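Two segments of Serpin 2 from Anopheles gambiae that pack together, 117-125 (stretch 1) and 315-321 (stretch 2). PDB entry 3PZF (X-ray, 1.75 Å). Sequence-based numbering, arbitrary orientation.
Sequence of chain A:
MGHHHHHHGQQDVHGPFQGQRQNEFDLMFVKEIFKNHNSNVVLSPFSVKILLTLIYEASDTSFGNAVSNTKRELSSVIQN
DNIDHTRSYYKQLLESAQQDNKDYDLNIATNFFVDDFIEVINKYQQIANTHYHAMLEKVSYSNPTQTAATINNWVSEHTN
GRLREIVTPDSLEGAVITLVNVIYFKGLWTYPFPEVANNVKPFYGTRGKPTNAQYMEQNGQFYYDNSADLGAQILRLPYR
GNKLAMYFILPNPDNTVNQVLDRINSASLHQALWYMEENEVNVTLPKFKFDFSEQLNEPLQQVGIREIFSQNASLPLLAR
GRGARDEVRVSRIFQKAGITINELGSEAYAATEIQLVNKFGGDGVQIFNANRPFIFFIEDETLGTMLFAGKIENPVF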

# COMPACT_ATOMS: atom_id res chain seq x y z
N PHE A 117 -2.80 -3.47 31.08
CA PHE A 117 -3.33 -2.56 32.09
C PHE A 117 -4.24 -1.52 31.45
O PHE A 117 -4.94 -0.78 32.14
CB PHE A 117 -2.18 -1.86 32.83
CG PHE A 117 -1.49 -0.81 32.01
CD1 PHE A 117 -1.93 0.50 32.03
CD2 PHE A 117 -0.40 -1.14 31.22
CE1 PHE A 117 -1.30 1.47 31.26
CE2 PHE A 117 0.24 -0.19 30.46
CZ PHE A 117 -0.21 1.12 30.47
N ILE A 118 -4.25 -1.45 30.11
CA ILE A 118 -5.10 -0.49 29.42
C ILE A 118 -6.54 -1.01 29.24
O ILE A 118 -6.73 -2.12 28.75
CB ILE A 118 -4.48 -0.11 28.06
CG1 ILE A 118 -3.18 0.68 28.29
CG2 ILE A 118 -5.47 0.68 27.22
CD1 ILE A 118 -2.26 0.74 27.09
N GLU A 119 -7.53 -0.20 29.63
CA GLU A 119 -8.95 -0.51 29.40
C GLU A 119 -9.44 0.07 28.09
O GLU A 119 -9.60 1.28 27.97
CB GLU A 119 -9.85 0.07 30.52
N VAL A 120 -9.70 -0.79 27.12
CA VAL A 120 -10.22 -0.36 25.82
C VAL A 120 -11.70 0.06 25.94
O VAL A 120 -12.51 -0.68 26.52
CB VAL A 120 -10.05 -1.49 24.77
CG1 VAL A 120 -10.69 -1.09 23.46
CG2 VAL A 120 -8.55 -1.80 24.51
N ILE A 121 -12.02 1.25 25.43
CA ILE A 121 -13.40 1.79 25.45
C ILE A 121 -14.24 1.01 24.45
O ILE A 121 -13.85 0.83 23.28
CB ILE A 121 -13.48 3.32 25.08
CG1 ILE A 121 -12.72 4.21 26.08
CG2 ILE A 121 -14.94 3.78 25.03
CD1 ILE A 121 -13.30 4.23 27.43
N ASN A 122 -15.40 0.57 24.88
CA ASN A 122 -16.20 -0.33 24.06
C ASN A 122 -16.72 0.36 22.82
O ASN A 122 -16.69 -0.21 21.74
CB ASN A 122 -17.39 -0.89 24.85
CG ASN A 122 -18.15 -1.93 24.06
OD1 ASN A 122 -17.67 -3.05 23.85
ND2 ASN A 122 -19.33 -1.56 23.59
N LYS A 123 -17.21 1.58 22.97
CA LYS A 123 -17.70 2.30 21.81
C LYS A 123 -16.56 2.40 20.77
O LYS A 123 -16.81 2.34 19.56
CB LYS A 123 -18.27 3.65 22.23
CG LYS A 123 -19.51 3.46 23.11
CD LYS A 123 -20.23 4.75 23.41
CE LYS A 123 -21.39 4.45 24.40
NZ LYS A 123 -21.94 5.67 24.99
N TYR A 124 -15.31 2.49 21.22
CA TYR A 124 -14.19 2.57 20.26
C TYR A 124 -13.98 1.25 19.49
O TYR A 124 -13.79 1.27 18.28
CB TYR A 124 -12.87 2.97 20.94
CG TYR A 124 -11.78 3.23 19.91
CD1 TYR A 124 -11.68 4.47 19.29
CD2 TYR A 124 -10.90 2.23 19.53
CE1 TYR A 124 -10.72 4.72 18.31
CE2 TYR A 124 -9.93 2.48 18.56
CZ TYR A 124 -9.86 3.72 17.95
OH TYR A 124 -8.92 3.97 16.98
N GLN A 125 -14.00 0.12 20.18
CA GLN A 125 -13.90 -1.16 19.49
C GLN A 125 -15.04 -1.23 18.46
O GLN A 125 -14.83 -1.65 17.33
CB GLN A 125 -13.94 -2.35 20.49
CG GLN A 125 -13.90 -3.75 19.83
CD GLN A 125 -12.50 -4.39 19.79
OE1 GLN A 125 -11.82 -4.51 20.83
NE2 GLN A 125 -12.09 -4.85 18.62
N LEU A 315 -4.81 9.22 23.75
CA LEU A 315 -5.79 8.42 23.04
C LEU A 315 -7.03 8.23 23.93
O LEU A 315 -7.49 7.12 24.13
CB LEU A 315 -5.19 7.05 22.71
CG LEU A 315 -3.96 6.99 21.78
CD1 LEU A 315 -3.41 5.57 21.84
CD2 LEU A 315 -4.32 7.40 20.35
N PRO A 316 -7.59 9.33 24.41
CA PRO A 316 -8.65 9.23 25.44
C PRO A 316 -9.95 8.58 24.97
O PRO A 316 -10.76 8.17 25.83
CB PRO A 316 -8.92 10.69 25.81
CG PRO A 316 -8.51 11.46 24.57
CD PRO A 316 -7.34 10.72 24.00
N LEU A 317 -10.20 8.52 23.66
CA LEU A 317 -11.43 7.89 23.19
C LEU A 317 -11.21 6.40 22.88
O LEU A 317 -12.17 5.66 22.63
CB LEU A 317 -12.04 8.65 21.99
CG LEU A 317 -12.32 10.14 22.19
CD1 LEU A 317 -12.99 10.76 20.95
CD2 LEU A 317 -13.19 10.39 23.44
N LEU A 318 -9.95 5.94 22.93
CA LEU A 318 -9.62 4.53 22.77
C LEU A 318 -9.37 3.90 24.14
O LEU A 318 -9.83 2.82 24.40
CB LEU A 318 -8.37 4.34 21.89
CG LEU A 318 -7.82 2.93 21.58
CD1 LEU A 318 -6.88 2.99 20.33
CD2 LEU A 318 -7.05 2.40 22.81
N ALA A 319 -8.62 4.61 24.97
CA ALA A 319 -8.20 4.10 26.28
C ALA A 319 -8.88 4.86 27.40
O ALA A 319 -8.77 6.08 27.50
CB ALA A 319 -6.67 4.21 26.42
N ARG A 320 -9.55 4.11 28.26
CA ARG A 320 -10.30 4.68 29.36
C ARG A 320 -9.36 5.37 30.34
O ARG A 320 -8.45 4.75 30.90
CB ARG A 320 -11.08 3.59 30.08
CG ARG A 320 -11.93 4.10 31.24
CD ARG A 320 -12.91 3.03 31.68
NE ARG A 320 -13.72 2.54 30.56
CZ ARG A 320 -14.95 2.96 30.29
NH1 ARG A 320 -15.55 3.87 31.06
NH2 ARG A 320 -15.59 2.44 29.25
N GLY A 321 -9.59 6.66 30.56
CA GLY A 321 -8.72 7.49 31.37
C GLY A 321 -9.03 7.36 32.85
O GLY A 321 -8.20 6.84 33.60
O HOH W 1 -6.88 2.62 30.55

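What holds the two backbones side by side? A single beta bridge pairs V120 with A319, whose CA atoms lie 4.9 Å apart. R320 N donates to E119 O at 2.8 Å and I121 N donates to L318 O at 2.9 Å, both nearly straight. The same two carbonyls also receive softer contacts, from A319 CA to E119 O at 3.6 Å and from V120 CA to L318 O at 3.5 Å. One step further along, a water accepts from E119 N (3.0 Å) and donates to R320 O (2.7 Å), linking backbone groups that do not meet directly.

Why does the R320 side chain lie along I121? Both residues point their CB toward the opposing stretch. I121, with chi1 and chi2 both m, places CD1 over one face of the guanidinium, 3.4 Å from R320 NH2. The arginine is extended through chi1 and chi2, both t, then turns at chi3 (m), which brings its flat end against the methyl. That face is poor at hydrogen bonding, so an apolar neighbour costs it little.

How does Y124 meet L318? The tyrosine takes chi1 t and chi2 84°, presenting a ring face to the leucine. L318 CB sits 3.9 Å from the Y124 ring centroid, only 6° off the normal, a CH-pi contact. With both its chi angles t, L318 is extended and carries CD1 to within 3.6 Å of Y124 CE2. The tyrosine's OH is hydrogen-bonded elsewhere in the structure.

What happens beside A319? Its CB points away overall, yet I118 CG2 reaches within 3.8 Å of A319 CB, an apolar contact between two buried residues. I118 has chi1 m and chi2 t, and its CB points sideways.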